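Long-range contacts in protein sifA (Salmonella typhimurium, PDB 3CXB), which remodels host endosomal membranes for intracellular Salmonella, being required for the tubules called Salmonella-induced filaments and binding the host protein SKIP (PLEKHM2): residues A207-Q211 with F235-M239; A94-R99 with L110-T116; D36-S40 with L75-Q80; V156-P161 with V298-R304; C49-M53 with R64-I68. All coordinates share one frame; numbering follows the deposited sequence.

Interaction 1 of 5, residues A207-Q211 with F235-M239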
# COMPACT_ATOMS: atom_id res chain seq x y z
N ALA A 207 -9.49 10.50 7.83
CA ALA A 207 -10.82 11.03 8.13
C ALA A 207 -11.50 11.45 6.83
O ALA A 207 -12.71 11.27 6.66
CB ALA A 207 -10.74 12.20 9.11
N ALA A 208 -10.71 12.00 5.89
CA ALA A 208 -11.26 12.40 4.60
C ALA A 208 -11.78 11.17 3.83
O ALA A 208 -12.81 11.23 3.16
CB ALA A 208 -10.21 13.10 3.79
N LYS A 209 -11.04 10.06 3.95
CA LYS A 209 -11.41 8.81 3.29
C LYS A 209 -12.71 8.31 3.92
O LYS A 209 -13.63 7.85 3.23
CB LYS A 209 -10.31 7.77 3.49
CG LYS A 209 -9.99 6.94 2.27
CD LYS A 209 -9.58 7.81 1.11
CE LYS A 209 -8.87 7.00 0.04
NZ LYS A 209 -8.77 7.75 -1.25
N ILE A 210 -12.79 8.42 5.24
CA ILE A 210 -13.98 7.98 5.95
C ILE A 210 -15.18 8.80 5.50
O ILE A 210 -16.28 8.27 5.40
CB ILE A 210 -13.81 8.07 7.48
CG1 ILE A 210 -12.73 7.07 7.93
CG2 ILE A 210 -15.12 7.71 8.15
CD1 ILE A 210 -12.23 7.28 9.32
N GLN A 211 -14.96 10.08 5.23
CA GLN A 211 -16.06 10.93 4.78
C GLN A 211 -16.53 10.59 3.36
O GLN A 211 -17.73 10.57 3.09
CB GLN A 211 -15.66 12.41 4.84
CG GLN A 211 -16.11 13.09 6.12
CD GLN A 211 -17.62 12.98 6.33
OE1 GLN A 211 -18.41 13.39 5.47
NE2 GLN A 211 -18.03 12.44 7.47
N PHE A 235 -19.37 8.39 10.83
CA PHE A 235 -18.10 9.09 10.76
C PHE A 235 -17.34 9.11 12.10
O PHE A 235 -16.13 8.92 12.13
CB PHE A 235 -18.27 10.53 10.34
CG PHE A 235 -16.99 11.31 10.39
CD1 PHE A 235 -16.07 11.23 9.35
CD2 PHE A 235 -16.67 12.09 11.51
CE1 PHE A 235 -14.86 11.92 9.40
CE2 PHE A 235 -15.46 12.79 11.57
CZ PHE A 235 -14.56 12.70 10.52
N LEU A 236 -18.05 9.39 13.19
CA LEU A 236 -17.41 9.44 14.50
C LEU A 236 -17.04 8.07 15.02
O LEU A 236 -16.02 7.91 15.70
CB LEU A 236 -18.34 10.12 15.52
CG LEU A 236 -18.81 11.54 15.21
CD1 LEU A 236 -19.81 11.96 16.26
CD2 LEU A 236 -17.64 12.50 15.16
N GLU A 237 -17.87 7.08 14.69
CA GLU A 237 -17.67 5.71 15.12
C GLU A 237 -16.45 5.10 14.44
O GLU A 237 -15.58 4.54 15.11
CB GLU A 237 -18.92 4.88 14.80
CG GLU A 237 -19.05 3.60 15.60
CD GLU A 237 -20.16 3.67 16.63
OE1 GLU A 237 -20.21 2.78 17.51
OE2 GLU A 237 -21.00 4.59 16.54
N THR A 238 -16.36 5.21 13.13
CA THR A 238 -15.21 4.64 12.45
C THR A 238 -13.94 5.40 12.86
O THR A 238 -12.88 4.80 13.02
CB THR A 238 -15.34 4.67 10.92
OG1 THR A 238 -14.90 5.93 10.43
CG2 THR A 238 -16.79 4.44 10.49
N MET A 239 -14.04 6.71 13.02
CA MET A 239 -12.87 7.48 13.44
C MET A 239 -12.42 6.95 14.79
O MET A 239 -11.23 6.81 15.06
CB MET A 239 -13.22 8.96 13.61
CG MET A 239 -13.33 9.75 12.33
SD MET A 239 -11.73 10.00 11.61
CE MET A 239 -11.27 11.56 12.29
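The carbonyl oxygen of Ala207 serves two partners. Ala207 O accepts the helical hydrogen bond of Gln211 N at 2.9 Å, and it also lies at the edge of the Phe235 ring, near the ring plane, with Phe235 CE1 3.5 Å from Ala207 O. These residues belong to helices 197-220 and 228-241, an antiparallel pair in the helical C-terminal part of SifA, a region consistent with the SopE-like fold of this effector group. The short segments run at 138° to each other with their axes 10.0 Å apart. No hydrogen bond passes between them, so packing carries the contact. Phe235 directs its ring across the interface because CG stands opposite the backbone N (chi1 174°). There Ile210 CG2 meets Phe235 CD1 at 3.8 Å from an oblique direction, while Met239 CG, from the ring's own helix, lies over one face. The Gln211 side chain, bent at chi2, runs at about a right angle to that of Phe235, and Gln211 CG is 3.7 Å from Phe235 CE1. The amide and ring planes differ by 58°, which excludes a flat stack. Helix 307-324 also touches Ile210 through Ile310 and Ala314, and Gln246 touches both Phe235 and Met239. Folded at chi2 and chi3, Met239 turns its thioether toward helix 197-220, where Met239 SD sits 3.6 Å from Ile210 CD1.

Interaction 2 of 5, residues A94-R99 with L110-T116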
# COMPACT_ATOMS: atom_id res chain seq x y z
N ALA A 94 10.77 -1.69 -13.99
CA ALA A 94 9.65 -2.54 -14.36
C ALA A 94 9.50 -3.74 -13.43
O ALA A 94 8.42 -4.30 -13.30
CB ALA A 94 9.82 -3.03 -15.80
N THR A 95 10.59 -4.12 -12.77
CA THR A 95 10.55 -5.26 -11.87
C THR A 95 11.18 -4.96 -10.50
O THR A 95 12.00 -4.04 -10.37
CB THR A 95 11.25 -6.46 -12.55
OG1 THR A 95 11.68 -7.41 -11.56
CG2 THR A 95 12.44 -5.99 -13.35
N ILE A 96 10.76 -5.71 -9.49
CA ILE A 96 11.31 -5.57 -8.14
C ILE A 96 11.32 -6.94 -7.46
O ILE A 96 10.42 -7.75 -7.65
CB ILE A 96 10.53 -4.53 -7.29
CG1 ILE A 96 11.18 -4.42 -5.91
CG2 ILE A 96 9.09 -4.89 -7.21
CD1 ILE A 96 10.80 -3.19 -5.15
N ILE A 97 12.36 -7.18 -6.67
CA ILE A 97 12.53 -8.46 -5.98
C ILE A 97 12.73 -8.27 -4.49
O ILE A 97 13.38 -7.32 -4.07
CB ILE A 97 13.75 -9.18 -6.53
CG1 ILE A 97 13.69 -9.16 -8.06
CG2 ILE A 97 13.81 -10.58 -6.02
CD1 ILE A 97 14.90 -9.77 -8.71
N LEU A 98 12.18 -9.17 -3.68
CA LEU A 98 12.33 -9.10 -2.24
C LEU A 98 12.85 -10.47 -1.93
O LEU A 98 12.44 -11.43 -2.56
CB LEU A 98 10.98 -8.90 -1.53
CG LEU A 98 10.05 -7.81 -2.09
CD1 LEU A 98 8.80 -7.74 -1.26
CD2 LEU A 98 10.72 -6.48 -2.09
N ARG A 99 13.76 -10.58 -0.96
CA ARG A 99 14.31 -11.88 -0.65
C ARG A 99 14.93 -11.99 0.73
O ARG A 99 15.27 -10.99 1.35
CB ARG A 99 15.34 -12.24 -1.69
CG ARG A 99 16.31 -11.12 -1.96
CD ARG A 99 17.36 -11.53 -2.97
NE ARG A 99 18.34 -10.46 -3.17
CZ ARG A 99 19.51 -10.61 -3.78
NH1 ARG A 99 20.32 -9.57 -3.90
NH2 ARG A 99 19.86 -11.79 -4.28
N LEU A 110 14.34 -17.32 0.32
CA LEU A 110 13.01 -16.99 -0.15
C LEU A 110 13.16 -15.87 -1.16
O LEU A 110 13.80 -14.87 -0.90
CB LEU A 110 12.14 -16.52 1.02
CG LEU A 110 10.67 -16.15 0.78
CD1 LEU A 110 9.88 -17.40 0.46
CD2 LEU A 110 10.10 -15.47 2.01
N ARG A 111 12.56 -16.06 -2.33
CA ARG A 111 12.67 -15.07 -3.38
C ARG A 111 11.29 -14.65 -3.85
O ARG A 111 10.45 -15.48 -4.15
CB ARG A 111 13.44 -15.68 -4.55
CG ARG A 111 13.70 -14.75 -5.72
CD ARG A 111 14.34 -15.52 -6.88
NE ARG A 111 14.44 -14.69 -8.08
CZ ARG A 111 15.26 -13.65 -8.19
NH1 ARG A 111 15.29 -12.94 -9.31
NH2 ARG A 111 16.06 -13.33 -7.18
N ILE A 112 11.05 -13.34 -3.93
CA ILE A 112 9.76 -12.83 -4.38
C ILE A 112 10.05 -11.85 -5.50
O ILE A 112 10.77 -10.87 -5.29
CB ILE A 112 9.03 -12.04 -3.28
CG1 ILE A 112 8.51 -12.98 -2.19
CG2 ILE A 112 7.87 -11.28 -3.89
CD1 ILE A 112 7.96 -12.24 -0.95
N THR A 113 9.51 -12.10 -6.68
CA THR A 113 9.75 -11.16 -7.77
C THR A 113 8.40 -10.60 -8.17
O THR A 113 7.39 -11.29 -8.08
CB THR A 113 10.42 -11.85 -8.96
OG1 THR A 113 9.48 -12.74 -9.57
CG2 THR A 113 11.65 -12.66 -8.50
N GLN A 114 8.39 -9.34 -8.57
CA GLN A 114 7.15 -8.71 -8.98
C GLN A 114 7.41 -7.93 -10.25
O GLN A 114 8.15 -6.95 -10.27
CB GLN A 114 6.60 -7.78 -7.88
CG GLN A 114 6.67 -8.36 -6.47
CD GLN A 114 5.78 -7.62 -5.47
OE1 GLN A 114 5.47 -6.43 -5.63
NE2 GLN A 114 5.37 -8.32 -4.43
N ASN A 115 6.78 -8.39 -11.32
CA ASN A 115 6.91 -7.77 -12.61
C ASN A 115 5.69 -6.90 -12.82
O ASN A 115 4.95 -6.62 -11.88
CB ASN A 115 6.99 -8.86 -13.68
CG ASN A 115 8.12 -9.84 -13.41
OD1 ASN A 115 9.29 -9.47 -13.44
ND2 ASN A 115 7.77 -11.08 -13.13
N THR A 116 5.47 -6.49 -14.06
CA THR A 116 4.34 -5.64 -14.41
C THR A 116 2.96 -6.27 -14.34
O THR A 116 1.98 -5.59 -14.03
CB THR A 116 4.51 -5.09 -15.82
OG1 THR A 116 4.78 -6.18 -16.72
CG2 THR A 116 5.68 -4.10 -15.87
O HOH W 1 7.22 -4.33 -10.20
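Ile97 lays its CG2 branch over one face of the Arg111 guanidinium, toward the rim of the group, with Ile97 CG2 3.7 Å from Arg111 NH2. The arginine chain runs extended from CG to NE, and the turn at chi4 (69°) swings the guanidinium over Ile97. On the same face of the sheet Ile97 lies alongside its cross-strand neighbour, Ile97 CG2 and Thr113 CG2 being 3.9 Å apart. Arg99 and Arg111 are also there, and Glu108 forms salt bridges with both guanidinium groups, which probably offsets their like charge. The two strands form an antiparallel beta hairpin. At the hydrogen-bonded pair of Leu98 and Ile112, Leu98 N binds Ile112 O at 2.7 Å, and Ile112 N returns a bond to Leu98 O at 2.7 Å. The pair of Ile96 and Gln114 repeats this, with Ile96 N to Gln114 O at 3.0 Å and Gln114 N to Ile96 O at 2.7 Å. Past Thr95 and Asn115 the backbones diverge, and a water donates to Gln114 O at 2.8 Å and weakly to Ala94 O. The hairpin is the second and third strand of a five-strand antiparallel sheet, between strands 84-87 and 118-123, and the face with Leu98, Ile112 and Gln114 rests on helix 62-75 through Phe69, Leu65 and Thr66.

Interaction 3 of 5, residues D36-S40 with L75-Q80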
# COMPACT_ATOMS: atom_id res chain seq x y z
N ASP A 36 15.59 -19.14 13.92
CA ASP A 36 16.33 -18.34 14.89
C ASP A 36 16.39 -16.88 14.53
O ASP A 36 16.99 -16.09 15.25
CB ASP A 36 17.74 -18.89 15.08
CG ASP A 36 17.75 -20.35 15.51
OD1 ASP A 36 17.14 -20.68 16.55
OD2 ASP A 36 18.39 -21.16 14.80
N PHE A 37 15.78 -16.51 13.42
CA PHE A 37 15.78 -15.11 13.00
C PHE A 37 14.84 -14.26 13.85
O PHE A 37 14.84 -13.04 13.74
CB PHE A 37 15.37 -15.01 11.53
CG PHE A 37 16.45 -15.38 10.57
CD1 PHE A 37 17.07 -16.63 10.64
CD2 PHE A 37 16.86 -14.49 9.58
CE1 PHE A 37 18.07 -16.99 9.73
CE2 PHE A 37 17.86 -14.83 8.68
CZ PHE A 37 18.47 -16.09 8.75
N PHE A 38 14.04 -14.91 14.69
CA PHE A 38 13.07 -14.20 15.52
C PHE A 38 13.11 -14.58 16.99
O PHE A 38 13.37 -15.73 17.33
CB PHE A 38 11.67 -14.45 14.99
CG PHE A 38 11.58 -14.44 13.50
CD1 PHE A 38 11.74 -15.61 12.78
CD2 PHE A 38 11.30 -13.26 12.81
CE1 PHE A 38 11.61 -15.61 11.40
CE2 PHE A 38 11.18 -13.26 11.43
CZ PHE A 38 11.33 -14.43 10.72
N PHE A 39 12.83 -13.60 17.85
CA PHE A 39 12.84 -13.80 19.29
C PHE A 39 11.76 -14.76 19.79
O PHE A 39 11.35 -15.68 19.07
CB PHE A 39 12.71 -12.46 20.01
CG PHE A 39 11.45 -11.71 19.67
CD1 PHE A 39 11.23 -11.25 18.37
CD2 PHE A 39 10.49 -11.45 20.64
CE1 PHE A 39 10.08 -10.54 18.05
CE2 PHE A 39 9.33 -10.74 20.33
CZ PHE A 39 9.12 -10.28 19.03
N SER A 40 11.30 -14.55 21.02
CA SER A 40 10.29 -15.39 21.65
C SER A 40 8.95 -15.50 20.92
O SER A 40 8.80 -16.29 19.99
CB SER A 40 10.05 -14.92 23.09
OG SER A 40 9.07 -15.72 23.73
N LEU A 75 9.73 -8.56 12.37
CA LEU A 75 9.73 -9.54 13.45
C LEU A 75 11.11 -10.10 13.80
O LEU A 75 11.35 -10.57 14.92
CB LEU A 75 8.81 -10.73 13.12
CG LEU A 75 7.30 -10.47 13.13
CD1 LEU A 75 6.57 -11.73 12.66
CD2 LEU A 75 6.86 -10.08 14.54
N ALA A 76 12.02 -10.06 12.84
CA ALA A 76 13.35 -10.59 13.08
C ALA A 76 14.17 -9.59 13.88
O ALA A 76 13.91 -8.39 13.84
CB ALA A 76 14.03 -10.89 11.75
N CYS A 77 15.16 -10.10 14.61
CA CYS A 77 16.01 -9.23 15.41
C CYS A 77 16.87 -8.40 14.45
O CYS A 77 17.08 -8.79 13.30
CB CYS A 77 16.89 -10.06 16.35
SG CYS A 77 18.01 -11.30 15.59
N ALA A 78 17.37 -7.26 14.93
CA ALA A 78 18.20 -6.38 14.10
C ALA A 78 19.42 -7.10 13.52
O ALA A 78 19.87 -6.78 12.42
CB ALA A 78 18.65 -5.18 14.92
N SER A 79 19.96 -8.05 14.26
CA SER A 79 21.12 -8.81 13.81
C SER A 79 20.83 -9.41 12.43
O SER A 79 21.65 -9.30 11.52
CB SER A 79 21.44 -9.95 14.78
OG SER A 79 21.52 -9.50 16.12
N GLN A 80 19.66 -10.02 12.29
CA GLN A 80 19.29 -10.67 11.04
C GLN A 80 18.51 -9.81 10.03
O GLN A 80 18.19 -10.30 8.95
CB GLN A 80 18.49 -11.93 11.33
CG GLN A 80 19.10 -12.79 12.42
CD GLN A 80 20.61 -12.83 12.34
OE1 GLN A 80 21.17 -13.11 11.29
NE2 GLN A 80 21.27 -12.56 13.46
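This is a contact between two connecting pieces of chain at the periphery of the fold: the link from helix 25-34 to helix 42-54 crosses the exit of helix 62-75, tied by one backbone hydrogen bond and flanked by aromatic packing. Cys77 N donates to Phe37 O at 3.1 Å, with an angle of 147° at the hydrogen. Ala76, the first residue to leave helical geometry after helix 62-75, approaches the same oxygen with its CA-H. Phe38 then turns the rim of its ring to the peptide between Leu75 and Ala76. Phe38 CD2 is 3.3 Å from Ala76 N, and Leu75 C lies in the ring plane. The apolar side of this approach is Phe38 CD2 against Leu75 CB at 3.6 Å and Phe38 CE2 against Ala76 CB at 3.7 Å. Phe38 and Leu75 both reach Ala46, so the crossing closes over helix 42-54, one of the helices that pack beside the antiparallel sheet in the N-terminal part of SifA. Phe37 CB overlies one face of the Phe38 ring, while the Phe37 ring itself is bounded by Gln80. The aliphatic part of Gln80 comes over one face, CG above the ring, with Gln80 CB 3.5 Å from Phe37 CD2. The Phe37 ring is placed there with CG pointing away from the carbonyl carbon (chi1 -77°). Phe39 is exposed and poorly ordered; as modelled, its edge faces the Leu75 carbonyl, with Phe39 CE1 3.4 Å from Leu75 O.

Interaction 4 of 5, residues V156-P161 with V298-R304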
# COMPACT_ATOMS: atom_id res chain seq x y z
N VAL A 156 10.73 4.98 4.52
CA VAL A 156 9.48 4.37 4.95
C VAL A 156 9.71 2.87 5.20
O VAL A 156 8.84 2.18 5.73
CB VAL A 156 8.42 4.51 3.87
CG1 VAL A 156 7.93 5.92 3.79
CG2 VAL A 156 9.00 4.08 2.54
N ASP A 157 10.91 2.40 4.83
CA ASP A 157 11.30 0.99 4.95
C ASP A 157 10.23 0.14 4.28
O ASP A 157 9.64 -0.76 4.87
CB ASP A 157 11.47 0.58 6.40
CG ASP A 157 11.95 -0.83 6.53
OD1 ASP A 157 12.36 -1.43 5.52
OD2 ASP A 157 11.91 -1.35 7.66
N TYR A 158 10.00 0.44 3.01
CA TYR A 158 8.99 -0.24 2.24
C TYR A 158 9.11 0.28 0.82
O TYR A 158 9.61 1.38 0.61
CB TYR A 158 7.62 0.15 2.75
CG TYR A 158 6.53 -0.84 2.42
CD1 TYR A 158 6.36 -1.99 3.19
CD2 TYR A 158 5.65 -0.61 1.37
CE1 TYR A 158 5.33 -2.88 2.93
CE2 TYR A 158 4.61 -1.49 1.09
CZ TYR A 158 4.45 -2.64 1.88
OH TYR A 158 3.41 -3.52 1.65
N PRO A 159 8.68 -0.50 -0.18
CA PRO A 159 8.81 0.05 -1.53
C PRO A 159 7.72 1.10 -1.74
O PRO A 159 6.61 0.97 -1.22
CB PRO A 159 8.65 -1.17 -2.43
CG PRO A 159 7.83 -2.09 -1.61
CD PRO A 159 8.37 -1.94 -0.23
N LEU A 160 8.05 2.15 -2.48
CA LEU A 160 7.06 3.20 -2.72
C LEU A 160 7.02 3.53 -4.20
O LEU A 160 8.01 3.34 -4.93
CB LEU A 160 7.39 4.45 -1.88
CG LEU A 160 8.45 5.48 -2.33
CD1 LEU A 160 9.69 4.76 -2.87
CD2 LEU A 160 7.89 6.38 -3.42
N PRO A 161 5.88 4.05 -4.67
CA PRO A 161 5.66 4.43 -6.07
C PRO A 161 6.84 5.21 -6.67
O PRO A 161 6.95 6.41 -6.45
CB PRO A 161 4.39 5.27 -5.99
CG PRO A 161 3.67 4.68 -4.85
CD PRO A 161 4.75 4.49 -3.84
N VAL A 298 1.24 5.55 -1.52
CA VAL A 298 2.30 6.26 -0.82
C VAL A 298 1.95 6.20 0.66
O VAL A 298 2.77 5.84 1.52
CB VAL A 298 2.38 7.75 -1.23
CG1 VAL A 298 3.32 8.46 -0.29
CG2 VAL A 298 2.90 7.90 -2.66
N PHE A 299 0.70 6.55 0.94
CA PHE A 299 0.19 6.56 2.28
C PHE A 299 0.34 5.18 2.89
O PHE A 299 0.83 5.04 4.03
CB PHE A 299 -1.29 6.98 2.27
CG PHE A 299 -1.93 6.97 3.62
CD1 PHE A 299 -2.17 5.76 4.28
CD2 PHE A 299 -2.28 8.16 4.25
CE1 PHE A 299 -2.74 5.75 5.54
CE2 PHE A 299 -2.86 8.16 5.51
CZ PHE A 299 -3.09 6.95 6.17
N HIS A 300 -0.06 4.15 2.14
CA HIS A 300 0.04 2.78 2.65
C HIS A 300 1.48 2.39 2.89
O HIS A 300 1.77 1.59 3.78
CB HIS A 300 -0.60 1.76 1.70
CG HIS A 300 -0.30 0.34 2.05
ND1 HIS A 300 0.81 -0.32 1.59
CD2 HIS A 300 -0.95 -0.54 2.85
CE1 HIS A 300 0.84 -1.54 2.09
NE2 HIS A 300 -0.22 -1.70 2.86
N ALA A 301 2.37 2.95 2.09
CA ALA A 301 3.80 2.69 2.20
C ALA A 301 4.29 3.22 3.55
O ALA A 301 5.11 2.59 4.23
CB ALA A 301 4.53 3.37 1.07
N ILE A 302 3.75 4.38 3.93
CA ILE A 302 4.16 5.02 5.19
C ILE A 302 3.52 4.44 6.44
O ILE A 302 4.22 3.98 7.33
CB ILE A 302 3.88 6.54 5.16
CG1 ILE A 302 4.73 7.20 4.08
CG2 ILE A 302 4.16 7.16 6.53
CD1 ILE A 302 4.23 8.56 3.71
N PHE A 303 2.20 4.47 6.49
CA PHE A 303 1.50 3.99 7.68
C PHE A 303 1.20 2.50 7.69
O PHE A 303 0.78 1.95 8.72
CB PHE A 303 0.20 4.78 7.88
CG PHE A 303 0.39 6.26 7.81
CD1 PHE A 303 0.45 6.91 6.58
CD2 PHE A 303 0.60 7.01 8.97
CE1 PHE A 303 0.72 8.26 6.50
CE2 PHE A 303 0.86 8.36 8.90
CZ PHE A 303 0.93 8.99 7.66
N ARG A 304 1.42 1.84 6.55
CA ARG A 304 1.14 0.41 6.43
C ARG A 304 -0.31 0.15 6.80
O ARG A 304 -0.62 -0.75 7.60
CB ARG A 304 2.06 -0.41 7.32
CG ARG A 304 2.39 -1.76 6.72
CD ARG A 304 2.97 -1.62 5.28
NE ARG A 304 4.01 -0.60 5.18
CZ ARG A 304 5.21 -0.68 5.75
NH1 ARG A 304 6.08 0.31 5.61
NH2 ARG A 304 5.57 -1.75 6.44
O HOH W 2 8.38 -1.31 7.16
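Tyr158 leaves strand 158-167 pointing at helix 283-303, and its CB lies beside Arg304 NH1 and 3.8 Å from Ala301 O. A chi1 of -158° carries the ring between two flanking groups. On one face the Arg304 guanidinium lies flat, the planes at 19° and the centres 3.8 Å apart, though the exact spacing is doubtful; Arg304 CD adds a CH-pi contact over the same face. On the opposite face is Pro159 CD. Along the CD2 side the ring passes Ala301, with Tyr158 CD2 4.1 Å from Ala301 CB. Farther out, Tyr158 CE2 is 3.9 Å from His300 CE1, the two rings being oblique. At the tip, Tyr158 OH lies in the His300 ring plane and forms its hydrogen bond with Thr66 of helix 62-75, while His300 NE2 bonds to Glu67. What fixes the guanidinium is the end of its own helix: Arg304 NH1 donates to Ala301 O at 2.8 Å and 170°, nearly straight, and Arg304 NE donates weakly to His300 O. Across the contact NH1 reaches Val156 O only weakly, but a water bridges, accepting from Arg304 NH2 at 2.9 Å and donating to Asp157 O. Apolar pairs continue the contact along the helix, with Val156 CG1 3.5 Å from Ile302 CG1 and Pro161 CG 4.0 Å from Val298 CG2. Where the chain enters this strand, Asp157, which has positive phi, and Tyr158 both face Ser153, the G1 beta bulge of the hairpin formed by strands 145-153 and 158-167.

Interaction 5 of 5, residues C49-M53 with R64-I68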
# COMPACT_ATOMS: atom_id res chain seq x y z
N CYS A 49 2.70 -16.05 9.47
CA CYS A 49 2.95 -15.23 8.30
C CYS A 49 3.25 -16.14 7.11
O CYS A 49 2.56 -16.12 6.09
CB CYS A 49 4.15 -14.33 8.52
SG CYS A 49 3.83 -12.80 9.38
N LEU A 50 4.31 -16.92 7.26
CA LEU A 50 4.73 -17.85 6.23
C LEU A 50 3.54 -18.67 5.78
O LEU A 50 3.30 -18.84 4.58
CB LEU A 50 5.82 -18.77 6.76
CG LEU A 50 7.18 -18.12 7.03
CD1 LEU A 50 8.06 -19.05 7.85
CD2 LEU A 50 7.84 -17.80 5.69
N HIS A 51 2.78 -19.19 6.74
CA HIS A 51 1.64 -20.01 6.39
C HIS A 51 0.70 -19.27 5.48
O HIS A 51 0.31 -19.78 4.43
CB HIS A 51 0.88 -20.48 7.61
CG HIS A 51 -0.37 -21.22 7.28
ND1 HIS A 51 -1.57 -20.58 7.05
CD2 HIS A 51 -0.61 -22.54 7.09
CE1 HIS A 51 -2.50 -21.48 6.75
NE2 HIS A 51 -1.94 -22.67 6.77
N GLU A 52 0.32 -18.05 5.87
CA GLU A 52 -0.58 -17.27 5.03
C GLU A 52 0.03 -17.03 3.65
O GLU A 52 -0.65 -17.03 2.62
CB GLU A 52 -0.88 -15.91 5.67
CG GLU A 52 -1.69 -14.99 4.74
CD GLU A 52 -1.86 -13.60 5.31
OE1 GLU A 52 -2.41 -12.72 4.62
OE2 GLU A 52 -1.46 -13.38 6.46
N MET A 53 1.34 -16.86 3.64
CA MET A 53 2.05 -16.54 2.42
C MET A 53 2.23 -17.64 1.42
O MET A 53 2.10 -17.41 0.22
CB MET A 53 3.43 -15.97 2.74
CG MET A 53 4.25 -15.67 1.50
SD MET A 53 5.88 -15.09 1.94
CE MET A 53 6.90 -16.10 0.92
N ARG A 64 -0.50 -7.75 -0.44
CA ARG A 64 -0.41 -8.50 0.82
C ARG A 64 0.92 -9.27 0.87
O ARG A 64 1.48 -9.53 1.95
CB ARG A 64 -1.60 -9.44 0.95
CG ARG A 64 -1.60 -10.31 2.20
CD ARG A 64 -1.56 -9.47 3.46
NE ARG A 64 -1.46 -10.30 4.66
CZ ARG A 64 -0.92 -9.88 5.80
NH1 ARG A 64 -0.86 -10.70 6.85
NH2 ARG A 64 -0.42 -8.65 5.88
N LEU A 65 1.42 -9.65 -0.31
CA LEU A 65 2.70 -10.34 -0.40
C LEU A 65 3.78 -9.44 0.17
O LEU A 65 4.52 -9.85 1.05
CB LEU A 65 3.07 -10.64 -1.86
CG LEU A 65 3.81 -11.96 -2.12
CD1 LEU A 65 4.29 -11.97 -3.53
CD2 LEU A 65 4.94 -12.16 -1.19
N THR A 66 3.89 -8.21 -0.35
CA THR A 66 4.93 -7.31 0.15
C THR A 66 4.79 -7.02 1.64
O THR A 66 5.82 -6.96 2.34
CB THR A 66 4.95 -5.96 -0.60
OG1 THR A 66 3.80 -5.20 -0.22
CG2 THR A 66 4.92 -6.19 -2.11
N GLU A 67 3.56 -6.87 2.13
CA GLU A 67 3.41 -6.58 3.55
C GLU A 67 4.02 -7.68 4.39
O GLU A 67 4.83 -7.42 5.29
CB GLU A 67 1.93 -6.47 3.97
CG GLU A 67 1.17 -5.26 3.47
CD GLU A 67 -0.29 -5.33 3.84
OE1 GLU A 67 -1.03 -4.36 3.54
OE2 GLU A 67 -0.70 -6.36 4.42
N ILE A 68 3.63 -8.91 4.09
CA ILE A 68 4.08 -10.05 4.86
C ILE A 68 5.57 -10.11 4.93
O ILE A 68 6.16 -10.52 5.95
CB ILE A 68 3.54 -11.37 4.30
CG1 ILE A 68 2.01 -11.32 4.26
CG2 ILE A 68 3.99 -12.52 5.18
CD1 ILE A 68 1.35 -12.50 3.53
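Glu52 and Arg64 form a two-pronged salt bridge across the helices, each carboxylate oxygen taking one nitrogen of the guanidinium's side edge. Arg64 NE donates to Glu52 OE1 at 2.6 Å with an almost linear angle of 177°, and Arg64 NH1 donates to Glu52 OE2 at 2.8 Å. The two oxygens are used differently: OE2 is met on its syn side, whereas OE1 is approached from above the carboxylate plane, as fits the 35° between the two flat groups. Both acceptors lie close to the guanidinium plane. The third nitrogen is occupied as well, since Arg64 NH2 binds Glu67 OE2 at 2.7 Å and also forms a salt bridge with Glu71. Glu67 in turn gives its other oxygen to His300, and this negative surrounding probably stabilises the charged arginine. Glu52 reaches across to the other helix on a fully extended chain, CG trans to N (chi1 173°), while Arg64 bends at chi2 and crosses it at about a right angle. Ile68 lies beneath the ion pair: its CG1 sits over the centre of the guanidinium, and Ile68 CD1 is 3.8 Å from Glu52 CD. It also supplies the apolar floor, with Ile68 CG2 3.8 Å from Cys49 CB and Ile68 CD1 4.1 Å from Met53 CB. Met53 and Leu65 continue to strands 108-114 and 118-123. With axes 10.4 Å apart and nearly antiparallel directions, helices 42-54 and 62-75 form an antiparallel helical hairpin packed against the five-strand sheet.

Overall arrangement
Along the chain the contacts form two nested pairs with interaction 2 between them: interaction 5 lies inside the loop closed by interaction 3, and interaction 1 inside that closed by interaction 4. Helix 62-75 is common to interactions 2 to 5. Interaction 5 uses its first half, interaction 3 its C-terminal exit, the sheet of interaction 2 packs on it through Ile112, and interaction 4 meets it through Tyr158 and His300. The centres of interactions 2, 4 and 5 are 14 to 16 Å apart. Interaction 1 stands off, 21 Å from interaction 4. Interaction 4, near the chain's centre, probably helps join the N-terminal part to the C-terminal helices; both terminal domains are required for tubule formation.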